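Local coordinates for embryonic developmental protein tofu-6 (PDB 7OCX) that pairs through its RNA recognition motif domain with PID-3 in the PETISCO complex, which acts in piRNA biogenesis, at the interface of chains B and A. Residues are numbered along the deposited sequence; one frame, centred on the assembly and turned at random. Chains: chain A, Embryonic developmental protein tofu-6; chain B, Protein pid-3.

The interface of chains B and A. Residues chain B 56-58, 60-61; chain A 30-31, 34, 38, 43, 45-47.
Two RNA recognition motif (RRM) domains meet here: helix 56-66 of PID-3 lies against helix 30-38 and strands 43 and 45-51 of TOFU-6. The tight part is built around B:Phe57, which buries 127 Å². Its CG stands anti to the carbonyl carbon (chi1 -56°), driving the ring between the TOFU-6 helix and strand. B:Phe57 CD1 comes 3.6 Å from A:Trp31 CZ3, while CE1 lies over that indole's face, toward the rim. The side chains of B:Phe57 and A:Phe34 run antiparallel alongside each other, with B:Phe57 CD1 3.7 Å from A:Phe34 CD1. A:Cys46 CB caps one phenyl face of B:Phe57, 3.9 Å from the centroid, and B:Lys56 CG covers the opposite one. Farther along, the rings of B:Tyr60 and A:Phe34 meet edge to face, planes 88° apart.

B:Gln61 reads the backbone of A:Val43 with both ends of its carboxamide. B:Gln61 OE1 accepts from A:Val43 N at 3.0 Å, nearly straight and on an in-plane lone pair. B:Gln61 NE2 donates to A:Val43 O at 2.7 Å. NE2 also gives a bond to the carbonyl O of B:Phe57, one helical turn earlier, from above that carbonyl's plane. These bonds fix the amide's rotation, and its CD lies at the in-plane edge of the A:Phe34 ring. An alanine here removes both bonds to the A:Val43 backbone and would probably loosen the hold on that strand and the packing on A:Phe34.

The margins are looser and more polar. On one side a water bridges B:Gln61 OE1 and A:Gln38 NE2. On the other, extended B:Lys56 passes A:Trp31 and brings its terminal amine NZ 3.2 Å from OD2 of A:Asp30, on the syn lone pair. The same carboxylate oxygen is salt-bridged to poorly ordered A:Arg47, and sharing it would likely ease repulsion between the two basic groups.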
ATOM      1  N   LYS B  56      -9.627  -7.777  14.697  1.00 28.62           N
ATOM      2  CA  LYS B  56     -10.394  -6.617  15.133  1.00 30.41           C
ATOM      3  C   LYS B  56      -9.524  -5.418  15.492  1.00 28.91           C
ATOM      4  O   LYS B  56     -10.012  -4.281  15.450  1.00 28.54           O
ATOM      5  CB  LYS B  56     -11.254  -7.011  16.334  1.00 32.24           C
ATOM      6  CG  LYS B  56     -10.454  -7.391  17.572  1.00 31.97           C
ATOM      7  CD  LYS B  56     -11.304  -8.073  18.638  1.00 33.55           C
ATOM      8  CE  LYS B  56     -10.458  -8.317  19.866  1.00 38.51           C
ATOM      9  NZ  LYS B  56     -11.259  -8.902  20.967  1.00 45.41           N
ATOM     10  N   PHE B  57      -8.250  -5.637  15.839  1.00 27.41           N
ATOM     11  CA  PHE B  57      -7.367  -4.515  16.157  1.00 27.36           C
ATOM     12  C   PHE B  57      -6.988  -3.743  14.902  1.00 27.36           C
ATOM     13  O   PHE B  57      -6.925  -2.499  14.919  1.00 27.91           O
ATOM     14  CB  PHE B  57      -6.094  -5.002  16.867  1.00 28.13           C
ATOM     15  CG  PHE B  57      -6.348  -5.783  18.099  1.00 30.12           C
ATOM     16  CD1 PHE B  57      -6.730  -5.154  19.278  1.00 34.23           C
ATOM     17  CD2 PHE B  57      -6.240  -7.156  18.082  1.00 35.07           C
ATOM     18  CE1 PHE B  57      -6.991  -5.887  20.425  1.00 38.71           C
ATOM     19  CE2 PHE B  57      -6.525  -7.898  19.218  1.00 40.09           C
ATOM     20  CZ  PHE B  57      -6.891  -7.260  20.390  1.00 39.85           C
ATOM     21  N   GLN B  58      -6.724  -4.470  13.810  1.00 27.38           N
ATOM     22  CA  GLN B  58      -6.510  -3.830  12.526  1.00 26.57           C
ATOM     23  C   GLN B  58      -7.776  -3.147  12.018  1.00 28.52           C
ATOM     24  O   GLN B  58      -7.685  -2.044  11.460  1.00 27.94           O
ATOM     25  CB  GLN B  58      -5.944  -4.856  11.543  1.00 27.28           C
ATOM     26  CG  GLN B  58      -4.619  -5.432  12.086  1.00 26.55           C
ATOM     27  CD  GLN B  58      -3.752  -6.047  11.026  1.00 28.47           C
ATOM     28  OE1 GLN B  58      -3.873  -5.712   9.844  1.00 29.14           O
ATOM     29  NE2 GLN B  58      -2.897  -6.992  11.429  1.00 29.99           N
ATOM     30  N   TYR B  60     -10.073  -1.710  13.946  1.00 27.86           N
ATOM     31  CA  TYR B  60     -10.159  -0.498  14.749  1.00 27.56           C
ATOM     32  C   TYR B  60      -9.207   0.574  14.230  1.00 30.80           C
ATOM     33  O   TYR B  60      -9.562   1.760  14.156  1.00 29.45           O
ATOM     34  CB  TYR B  60      -9.836  -0.842  16.208  1.00 28.45           C
ATOM     35  CG  TYR B  60      -9.654   0.360  17.081  1.00 32.22           C
ATOM     36  CD1 TYR B  60     -10.754   1.055  17.574  1.00 34.46           C
ATOM     37  CD2 TYR B  60      -8.387   0.832  17.398  1.00 31.74           C
ATOM     38  CE1 TYR B  60     -10.588   2.191  18.359  1.00 36.95           C
ATOM     39  CE2 TYR B  60      -8.225   1.960  18.183  1.00 31.95           C
ATOM     40  CZ  TYR B  60      -9.320   2.635  18.655  1.00 38.40           C
ATOM     41  OH  TYR B  60      -9.135   3.763  19.426  1.00 42.24           O
ATOM     42  N   GLN B  61      -7.974   0.182  13.941  1.00 26.14           N
ATOM     43  CA  GLN B  61      -6.969   1.157  13.528  1.00 26.76           C
ATOM     44  C   GLN B  61      -7.252   1.659  12.118  1.00 25.59           C
ATOM     45  O   GLN B  61      -7.061   2.852  11.831  1.00 30.42           O
ATOM     46  CB  GLN B  61      -5.572   0.554  13.628  1.00 28.90           C
ATOM     47  CG  GLN B  61      -5.158   0.167  15.039  1.00 30.80           C
ATOM     48  CD  GLN B  61      -3.862  -0.616  15.054  1.00 33.61           C
ATOM     49  OE1 GLN B  61      -2.771  -0.057  15.174  1.00 31.31           O
ATOM     50  NE2 GLN B  61      -3.981  -1.921  14.865  1.00 30.31           N
TER
ATOM     51  N   ASP A  30      -7.474  -7.613  26.411  1.00 37.89           N
ATOM     52  CA  ASP A  30      -6.581  -7.417  25.282  1.00 38.68           C
ATOM     53  C   ASP A  30      -6.633  -5.989  24.754  1.00 40.58           C
ATOM     54  O   ASP A  30      -5.638  -5.512  24.189  1.00 36.02           O
ATOM     55  CB  ASP A  30      -6.905  -8.413  24.175  1.00 39.06           C
ATOM     56  CG  ASP A  30      -8.366  -8.423  23.793  1.00 44.97           C
ATOM     57  OD1 ASP A  30      -9.194  -7.745  24.463  1.00 48.78           O
ATOM     58  OD2 ASP A  30      -8.678  -9.107  22.791  1.00 53.80           O
ATOM     59  N   TRP A  31      -7.763  -5.292  24.918  1.00 36.29           N
ATOM     60  CA  TRP A  31      -7.804  -3.894  24.499  1.00 36.59           C
ATOM     61  C   TRP A  31      -6.941  -3.002  25.386  1.00 39.80           C
ATOM     62  O   TRP A  31      -6.335  -2.052  24.888  1.00 36.55           O
ATOM     63  CB  TRP A  31      -9.227  -3.366  24.450  1.00 39.72           C
ATOM     64  CG  TRP A  31     -10.000  -3.900  23.314  1.00 38.93           C
ATOM     65  CD1 TRP A  31     -10.963  -4.867  23.366  1.00 38.23           C
ATOM     66  CD2 TRP A  31      -9.853  -3.557  21.925  1.00 40.60           C
ATOM     67  NE1 TRP A  31     -11.452  -5.118  22.113  1.00 42.55           N
ATOM     68  CE2 TRP A  31     -10.776  -4.341  21.207  1.00 38.37           C
ATOM     69  CE3 TRP A  31      -9.034  -2.661  21.221  1.00 43.46           C
ATOM     70  CZ2 TRP A  31     -10.927  -4.240  19.825  1.00 41.54           C
ATOM     71  CZ3 TRP A  31      -9.160  -2.577  19.843  1.00 38.81           C
ATOM     72  CH2 TRP A  31     -10.088  -3.369  19.155  1.00 36.57           C
ATOM     73  N   PHE A  34      -3.491  -3.618  24.010  1.00 37.80           N
ATOM     74  CA  PHE A  34      -3.387  -2.929  22.729  1.00 38.26           C
ATOM     75  C   PHE A  34      -3.123  -1.437  22.932  1.00 40.44           C
ATOM     76  O   PHE A  34      -2.270  -0.844  22.259  1.00 35.73           O
ATOM     77  CB  PHE A  34      -4.673  -3.171  21.924  1.00 35.01           C
ATOM     78  CG  PHE A  34      -4.872  -2.207  20.799  1.00 33.99           C
ATOM     79  CD1 PHE A  34      -4.255  -2.415  19.573  1.00 35.78           C
ATOM     80  CD2 PHE A  34      -5.680  -1.092  20.970  1.00 37.86           C
ATOM     81  CE1 PHE A  34      -4.426  -1.522  18.533  1.00 36.04           C
ATOM     82  CE2 PHE A  34      -5.853  -0.187  19.944  1.00 43.62           C
ATOM     83  CZ  PHE A  34      -5.225  -0.400  18.715  1.00 38.15           C
ATOM     84  N   GLN A  38      -0.146   0.579  21.268  1.00 35.60           N
ATOM     85  CA  GLN A  38      -0.483   1.506  20.201  1.00 38.78           C
ATOM     86  C   GLN A  38       0.239   2.846  20.329  1.00 41.53           C
ATOM     87  O   GLN A  38       0.406   3.552  19.328  1.00 41.98           O
ATOM     88  CB  GLN A  38      -1.983   1.756  20.186  1.00 42.62           C
ATOM     89  CG  GLN A  38      -2.509   2.029  18.829  1.00 45.83           C
ATOM     90  CD  GLN A  38      -3.775   2.845  18.895  1.00 49.82           C
ATOM     91  OE1 GLN A  38      -4.320   3.079  19.975  1.00 51.78           O
ATOM     92  NE2 GLN A  38      -4.246   3.296  17.742  1.00 48.46           N
ATOM     93  N   VAL A  43      -0.247  -1.649  15.597  1.00 34.63           N
ATOM     94  CA  VAL A  43      -0.216  -2.974  16.208  1.00 29.08           C
ATOM     95  C   VAL A  43      -0.859  -3.975  15.267  1.00 33.73           C
ATOM     96  O   VAL A  43      -1.998  -3.782  14.833  1.00 32.45           O
ATOM     97  CB  VAL A  43      -0.945  -2.980  17.565  1.00 32.24           C
ATOM     98  CG1 VAL A  43      -0.973  -4.382  18.153  1.00 31.64           C
ATOM     99  CG2 VAL A  43      -0.291  -1.984  18.541  1.00 36.92           C
ATOM    100  N   TYR A  45      -1.117  -7.538  16.037  1.00 31.46           N
ATOM    101  CA  TYR A  45      -1.839  -8.527  16.823  1.00 34.52           C
ATOM    102  C   TYR A  45      -1.538  -8.351  18.299  1.00 33.70           C
ATOM    103  O   TYR A  45      -0.442  -7.952  18.680  1.00 32.71           O
ATOM    104  CB  TYR A  45      -1.512  -9.978  16.469  1.00 39.09           C
ATOM    105  CG  TYR A  45      -2.510 -10.973  17.046  1.00 46.11           C
ATOM    106  CD1 TYR A  45      -3.878 -10.690  17.055  1.00 47.08           C
ATOM    107  CD2 TYR A  45      -2.090 -12.200  17.557  1.00 52.13           C
ATOM    108  CE1 TYR A  45      -4.795 -11.590  17.574  1.00 49.13           C
ATOM    109  CE2 TYR A  45      -3.005 -13.113  18.070  1.00 53.58           C
ATOM    110  CZ  TYR A  45      -4.353 -12.800  18.074  1.00 60.41           C
ATOM    111  OH  TYR A  45      -5.253 -13.709  18.583  1.00 79.73           O
ATOM    112  N   CYS A  46      -2.496  -8.765  19.118  1.00 32.67           N
ATOM    113  CA  CYS A  46      -2.493  -8.504  20.539  1.00 35.77           C
ATOM    114  C   CYS A  46      -3.355  -9.549  21.227  1.00 37.28           C
ATOM    115  O   CYS A  46      -4.531  -9.678  20.888  1.00 42.60           O
ATOM    116  CB  CYS A  46      -3.048  -7.099  20.761  1.00 44.22           C
ATOM    117  SG  CYS A  46      -3.012  -6.586  22.375  1.00 43.96           S
ATOM    118  N   ARG A  47      -2.801 -10.272  22.202  1.00 37.99           N
ATOM    119  CA  ARG A  47      -3.636 -11.235  22.899  1.00 43.79           C
ATOM    120  C   ARG A  47      -3.115 -11.460  24.313  1.00 47.07           C
ATOM    121  O   ARG A  47      -1.909 -11.434  24.568  1.00 39.18           O
ATOM    122  CB  ARG A  47      -3.710 -12.567  22.121  1.00 53.62           C
ATOM    123  CG  ARG A  47      -4.599 -13.652  22.751  1.00 62.81           C
ATOM    124  CD  ARG A  47      -6.118 -13.308  22.789  1.00 75.38           C
ATOM    125  NE  ARG A  47      -6.835 -13.298  21.512  1.00100.25           N
ATOM    126  CZ  ARG A  47      -7.223 -12.215  20.845  1.00 84.23           C
ATOM    127  NH1 ARG A  47      -6.912 -10.988  21.254  1.00 43.74           N
ATOM    128  NH2 ARG A  47      -7.961 -12.364  19.746  1.00 65.05           N
TER
HETATM  129  O   HOH W   1      -2.644   2.619  15.375  1.00 36.94           O